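Local coordinates for protein tryptophanyl-tRNA synthetase (Aeropyrum pernix, PDB 3A04) that catalyses the ATP-dependent attachment of L-tryptophan to its cognate tRNA(Trp), releasing AMP and diphosphate, at residues P250-R255 with F280-G285; V274-L279 with I340-L345. All coordinates share one frame; numbering follows the deposited sequence.

Contact 1: P250-R255 with F280-G285; sequences PGLDGR and FRALTG. With SF4 (iron/sulfur cluster), chain B.
Leu252 meets Ala282 with its side chain and Leu283 with its carbonyl. It is the second residue of a type I beta turn running from Gly251 to Gly254. Leu252 CB packs on Ala282 CB at 3.9 Å, and its CD2 methyl rests on the same carbon. Leu252 O accepts the backbone N-H of Leu283 at 2.8 Å; Ala282 CA-H adds a weak contact, and Ser304 OG also bonds to this oxygen. Next along, Asp253 meets Leu283 through its backbone. Leu283 CG lies beside its own backbone N (chi1 -54°), which sets it 3.8 Å from Asp253 CA. The Leu283 CD1 to Asp253 O separation of 3.0 Å is tight enough to leave the exact methyl position doubtful. The Asp253 carboxylate works on its own segment: OD1 accepts Arg255 N at 2.7 Å from above the carboxylate plane, an Asx turn. Arg255 NE adds a long ion pair to Asp253 OD2, at 3.7 Å. Gly254, between Asp253 and Arg255, has backbone angles where a beta carbon would jam against Asp253 O, so the turn itself calls for glycine. At the far end of 280-285, Gly285 C comes within 3.4 Å of S1 of the iron-sulfur cluster, while the Thr284 CG2 methyl faces S2. This is a tight beta turn and Asx turn just before the KMSKS region at Lys256, a signature of class I synthetases, docked on the loop that lines the cluster pocket.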
loop_
_atom_site.group_PDB
_atom_site.type_symbol
_atom_site.label_atom_id
_atom_site.label_comp_id
_atom_site.label_asym_id
_atom_site.label_seq_id
_atom_site.Cartn_x
_atom_site.Cartn_y
_atom_site.Cartn_z
ATOM N N PRO A 250 -4.933 11.390 32.402
ATOM C CA PRO A 250 -3.784 10.688 32.951
ATOM C C PRO A 250 -4.244 9.345 33.530
ATOM O O PRO A 250 -5.439 9.171 33.846
ATOM C CB PRO A 250 -3.273 11.642 34.021
ATOM C CG PRO A 250 -4.463 12.498 34.390
ATOM C CD PRO A 250 -5.457 12.432 33.281
ATOM N N GLY A 251 -3.363 8.365 33.506
ATOM C CA GLY A 251 -3.630 7.075 34.182
ATOM C C GLY A 251 -3.786 7.251 35.695
ATOM O O GLY A 251 -3.487 8.307 36.259
ATOM N N LEU A 252 -4.224 6.205 36.360
ATOM C CA LEU A 252 -4.464 6.255 37.814
ATOM C C LEU A 252 -3.153 6.449 38.595
ATOM O O LEU A 252 -3.180 6.852 39.750
ATOM C CB LEU A 252 -5.186 4.995 38.275
ATOM C CG LEU A 252 -6.545 4.941 37.540
ATOM C CD1 LEU A 252 -7.229 3.636 37.807
ATOM C CD2 LEU A 252 -7.425 6.089 37.954
ATOM N N ASP A 253 -2.020 6.229 37.930
ATOM C CA ASP A 253 -0.723 6.562 38.503
ATOM C C ASP A 253 -0.183 7.921 38.089
ATOM O O ASP A 253 0.923 8.261 38.473
ATOM C CB ASP A 253 0.324 5.513 38.126
ATOM C CG ASP A 253 0.445 5.342 36.627
ATOM O OD1 ASP A 253 -0.043 6.202 35.864
ATOM O OD2 ASP A 253 0.993 4.325 36.205
ATOM N N GLY A 254 -0.915 8.711 37.322
ATOM C CA GLY A 254 -0.348 10.005 36.907
ATOM C C GLY A 254 0.582 9.896 35.686
ATOM O O GLY A 254 1.046 10.919 35.129
ATOM N N ARG A 255 0.843 8.682 35.244
ATOM C CA ARG A 255 1.407 8.488 33.920
ATOM C C ARG A 255 0.336 8.124 32.866
ATOM O O ARG A 255 -0.764 7.646 33.198
ATOM C CB ARG A 255 2.497 7.425 34.013
ATOM C CG ARG A 255 3.629 7.842 35.036
ATOM C CD ARG A 255 4.806 6.850 35.147
ATOM N NE ARG A 255 4.433 5.675 35.928
ATOM C CZ ARG A 255 5.294 4.792 36.450
ATOM N NH1 ARG A 255 6.610 4.951 36.295
ATOM N NH2 ARG A 255 4.843 3.756 37.149
ATOM N N PHE A 280 -8.942 2.274 44.180
ATOM C CA PHE A 280 -8.486 2.631 45.531
ATOM C C PHE A 280 -6.967 2.822 45.668
ATOM O O PHE A 280 -6.481 3.520 46.566
ATOM C CB PHE A 280 -9.038 1.659 46.603
ATOM C CG PHE A 280 -10.356 2.140 47.177
ATOM C CD1 PHE A 280 -11.528 1.969 46.463
ATOM C CD2 PHE A 280 -10.411 2.792 48.394
ATOM C CE1 PHE A 280 -12.801 2.426 46.959
ATOM C CE2 PHE A 280 -11.671 3.259 48.921
ATOM C CZ PHE A 280 -12.857 3.050 48.189
ATOM N N ARG A 281 -6.247 2.275 44.717
ATOM C CA ARG A 281 -4.830 2.501 44.627
ATOM C C ARG A 281 -4.418 3.711 43.854
ATOM O O ARG A 281 -3.224 3.975 43.766
ATOM C CB ARG A 281 -4.172 1.255 44.005
ATOM C CG ARG A 281 -4.126 0.193 45.070
ATOM C CD ARG A 281 -3.868 -1.160 44.483
ATOM N NE ARG A 281 -4.207 -2.142 45.505
ATOM C CZ ARG A 281 -4.481 -3.418 45.236
ATOM N NH1 ARG A 281 -4.443 -3.849 43.969
ATOM N NH2 ARG A 281 -4.798 -4.247 46.225
ATOM N N ALA A 282 -5.375 4.429 43.243
ATOM C CA ALA A 282 -5.031 5.618 42.412
ATOM C C ALA A 282 -4.280 6.712 43.194
ATOM O O ALA A 282 -4.607 6.997 44.362
ATOM C CB ALA A 282 -6.297 6.267 41.787
ATOM N N LEU A 283 -3.343 7.380 42.520
ATOM C CA LEU A 283 -2.760 8.614 43.067
ATOM C C LEU A 283 -3.761 9.781 43.183
ATOM O O LEU A 283 -4.578 10.058 42.261
ATOM C CB LEU A 283 -1.527 9.031 42.241
ATOM C CG LEU A 283 -0.478 7.910 42.098
ATOM C CD1 LEU A 283 0.846 8.363 41.444
ATOM C CD2 LEU A 283 -0.192 7.211 43.418
ATOM N N THR A 284 -3.712 10.450 44.323
ATOM C CA THR A 284 -4.591 11.578 44.582
ATOM C C THR A 284 -3.778 12.838 44.856
ATOM O O THR A 284 -2.552 12.787 44.953
ATOM C CB THR A 284 -5.429 11.315 45.868
ATOM O OG1 THR A 284 -4.536 11.282 47.009
ATOM C CG2 THR A 284 -6.142 10.007 45.751
ATOM N N GLY A 285 -4.457 13.964 44.947
ATOM C CA GLY A 285 -3.864 15.163 45.546
ATOM C C GLY A 285 -4.068 15.252 47.059
ATOM O O GLY A 285 -4.256 16.331 47.566
HETATM FE FE1 SF4 B . -10.964 13.448 46.297
HETATM FE FE2 SF4 B . -9.507 15.714 46.824
HETATM FE FE3 SF4 B . -8.616 13.254 47.662
HETATM FE FE4 SF4 B . -8.730 13.783 44.980
HETATM S S1 SF4 B . -7.411 14.902 46.622
HETATM S S2 SF4 B . -9.396 11.866 45.988
HETATM S S3 SF4 B . -10.510 15.112 44.789
HETATM S S4 SF4 B . -10.495 14.395 48.423
#

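Contact 2: V274-L279 with I340-L345. With CD (cadmium ion), chain C.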
loop_
_atom_site.group_PDB
_atom_site.type_symbol
_atom_site.label_atom_id
_atom_site.label_comp_id
_atom_site.label_asym_id
_atom_site.label_seq_id
_atom_site.Cartn_x
_atom_site.Cartn_y
_atom_site.Cartn_z
ATOM N N VAL A 274 -11.809 -6.136 41.034
ATOM C CA VAL A 274 -10.557 -5.681 40.368
ATOM C C VAL A 274 -10.581 -4.164 40.106
ATOM O O VAL A 274 -9.615 -3.471 40.378
ATOM C CB VAL A 274 -10.353 -6.449 38.969
ATOM C CG1 VAL A 274 -9.128 -5.889 38.172
ATOM C CG2 VAL A 274 -10.262 -7.982 39.216
ATOM N N ALA A 275 -11.693 -3.636 39.576
ATOM C CA ALA A 275 -11.731 -2.182 39.314
ATOM C C ALA A 275 -11.660 -1.384 40.578
ATOM O O ALA A 275 -11.011 -0.294 40.657
ATOM C CB ALA A 275 -13.014 -1.845 38.583
ATOM N N ARG A 276 -12.374 -1.887 41.607
ATOM C CA ARG A 276 -12.402 -1.124 42.867
ATOM C C ARG A 276 -11.011 -1.021 43.404
ATOM O O ARG A 276 -10.592 0.026 43.833
ATOM C CB ARG A 276 -13.303 -1.788 43.895
ATOM C CG ARG A 276 -13.467 -0.998 45.185
ATOM C CD ARG A 276 -14.770 -1.450 45.985
ATOM N NE ARG A 276 -14.961 -0.569 47.172
ATOM C CZ ARG A 276 -14.231 -0.686 48.290
ATOM N NH1 ARG A 276 -13.259 -1.603 48.338
ATOM N NH2 ARG A 276 -14.480 0.097 49.360
ATOM N N ASN A 277 -10.271 -2.106 43.386
ATOM C CA ASN A 277 -8.944 -2.010 43.929
ATOM C C ASN A 277 -8.026 -1.103 43.142
ATOM O O ASN A 277 -7.235 -0.372 43.705
ATOM C CB ASN A 277 -8.325 -3.408 43.990
ATOM C CG ASN A 277 -8.936 -4.264 45.104
ATOM O OD1 ASN A 277 -9.557 -3.744 46.032
ATOM N ND2 ASN A 277 -8.795 -5.579 44.982
ATOM N N LYS A 278 -8.114 -1.161 41.813
ATOM C CA LYS A 278 -7.347 -0.209 41.014
ATOM C C LYS A 278 -7.741 1.204 41.360
ATOM O O LYS A 278 -6.872 2.100 41.465
ATOM C CB LYS A 278 -7.612 -0.441 39.509
ATOM C CG LYS A 278 -7.104 -1.747 39.015
ATOM C CD LYS A 278 -7.283 -1.799 37.442
ATOM C CE LYS A 278 -6.559 -3.015 36.856
ATOM N NZ LYS A 278 -7.054 -3.161 35.419
ATOM N N LEU A 279 -9.044 1.458 41.474
ATOM C CA LEU A 279 -9.443 2.822 41.848
ATOM C C LEU A 279 -8.883 3.216 43.232
ATOM O O LEU A 279 -8.443 4.372 43.471
ATOM C CB LEU A 279 -10.990 2.948 41.883
ATOM C CG LEU A 279 -11.580 4.370 42.033
ATOM C CD1 LEU A 279 -11.109 5.277 40.899
ATOM C CD2 LEU A 279 -13.098 4.322 41.839
ATOM N N ILE A 340 -16.970 7.265 46.950
ATOM C CA ILE A 340 -17.995 7.955 46.152
ATOM C C ILE A 340 -17.794 7.694 44.606
ATOM O O ILE A 340 -18.729 7.357 43.848
ATOM C CB ILE A 340 -17.967 9.489 46.453
ATOM C CG1 ILE A 340 -18.656 9.855 47.814
ATOM C CG2 ILE A 340 -18.780 10.341 45.390
ATOM C CD1 ILE A 340 -18.224 11.416 48.271
ATOM N N ALA A 341 -16.566 7.841 44.170
ATOM C CA ALA A 341 -16.229 7.597 42.742
ATOM C C ALA A 341 -16.455 6.115 42.470
ATOM O O ALA A 341 -17.024 5.780 41.435
ATOM C CB ALA A 341 -14.808 7.956 42.533
ATOM N N TRP A 342 -16.106 5.237 43.443
ATOM C CA TRP A 342 -16.286 3.799 43.218
ATOM C C TRP A 342 -17.722 3.453 42.985
ATOM O O TRP A 342 -18.037 2.668 42.057
ATOM C CB TRP A 342 -15.633 2.892 44.320
ATOM C CG TRP A 342 -16.221 1.542 44.185
ATOM C CD1 TRP A 342 -17.157 0.965 45.037
ATOM C CD2 TRP A 342 -16.093 0.643 43.060
ATOM N NE1 TRP A 342 -17.559 -0.259 44.531
ATOM C CE2 TRP A 342 -16.925 -0.484 43.327
ATOM C CE3 TRP A 342 -15.320 0.658 41.871
ATOM C CZ2 TRP A 342 -17.026 -1.588 42.445
ATOM C CZ3 TRP A 342 -15.405 -0.454 40.988
ATOM C CH2 TRP A 342 -16.256 -1.570 41.291
ATOM N N GLU A 343 -18.657 4.039 43.776
ATOM C CA GLU A 343 -20.059 3.701 43.562
ATOM C C GLU A 343 -20.591 4.107 42.211
ATOM O O GLU A 343 -21.481 3.435 41.611
ATOM C CB GLU A 343 -20.979 4.280 44.699
ATOM C CG GLU A 343 -20.642 3.649 46.074
ATOM C CD GLU A 343 -21.018 2.153 46.224
ATOM O OE1 GLU A 343 -21.129 1.406 45.289
ATOM O OE2 GLU A 343 -21.195 1.657 47.315
ATOM N N LYS A 344 -20.059 5.217 41.698
ATOM C CA LYS A 344 -20.464 5.611 40.348
ATOM C C LYS A 344 -19.905 4.568 39.326
ATOM O O LYS A 344 -20.593 4.143 38.371
ATOM C CB LYS A 344 -19.812 6.962 40.034
ATOM C CG LYS A 344 -20.169 8.136 40.917
ATOM C CD LYS A 344 -21.541 8.594 40.555
ATOM C CE LYS A 344 -21.896 9.880 41.334
ATOM N NZ LYS A 344 -23.385 10.024 41.343
ATOM N N LEU A 345 -18.661 4.197 39.517
ATOM C CA LEU A 345 -17.981 3.248 38.591
ATOM C C LEU A 345 -18.612 1.813 38.635
ATOM O O LEU A 345 -18.800 1.160 37.666
ATOM C CB LEU A 345 -16.496 3.158 38.965
ATOM C CG LEU A 345 -15.598 2.204 38.133
ATOM C CD1 LEU A 345 -15.707 2.576 36.583
ATOM C CD2 LEU A 345 -14.112 2.295 38.638
HETATM CD CD CD C . -21.033 -0.664 46.106
#
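Arg276 lays its aliphatic chain across one face of the Trp342 indole, and this CH-pi contact is the main event between the two helices. Arg276 CD stands 3.4 Å from the centroid of the five-membered ring of Trp342, and Arg276 CB lies 3.6 Å above the ring plane nearer the rim. Trp342 CG is anti to the backbone N (chi1 164°), which starts the indole out toward helix 272-280, where the extended Arg276 chain crosses it at about a right angle. The guanidinium plane stands 89° from the ring plane, with Trp342 CD1 at its edge; any cation-pi attraction to this indole is long and weak at most. The polar end of Arg276 is instead held by a hydrogen bond from NH2 to Gln339 OE1, and it also makes a cation-pi contact with Phe280.

Apolar packing takes the ring's edge, where Ala275 CB abuts Trp342 CZ3 at 3.7 Å. Leu279 CD2 comes in near the ring plane too, but closest to the backbone, 3.5 Å from Trp342 CA. Leu279 CD2 also touches Leu345 CD2 at 3.9 Å. Ala341 CB packs on the same Leu279 methyl. An alanine in place of Trp342 would probably leave a gap beneath the Arg276 methylenes and beside Ala275 CB, and leave Glu346 OE1 without the weak bond from the indole N-H.

Metal coordination lies alongside: Glu343 binds cadmium through OE1 at 2.2 Å and OE2 at 2.6 Å. Glu346 is also a ligand, and its OE1 takes a weak hydrogen bond from Trp342 NE1.

The segments 274-279 and 340-345 run roughly antiparallel, their axes at 150° and 10.2 Å apart at closest approach. Helix 304-313 packs on Ala341, so helix 334-364 lies against both it and helix 272-280.

Overall arrangement
Contacts 1 and 2 have centres about 12 Å apart on the same side of the chain's centre, both within the class I synthetase part of the chain. Their segments alternate along the chain: 250-255, 274-279, 280-285, then 340-345. Helix 272-280 links them, since 280-285 follows directly on 274-279. They touch through Phe280 CE1 on Trp342 CB at 3.9 Å and Leu252 CD1 on Lys278 O at 4.0 Å. Helix 334-364 brings Cys334 and Cys337 to the iron-sulfur pocket, to which 280-285 also contributes. The packing is thus continuous from the turn before the KMSKS region, through the cluster loop, to the helix that binds cadmium.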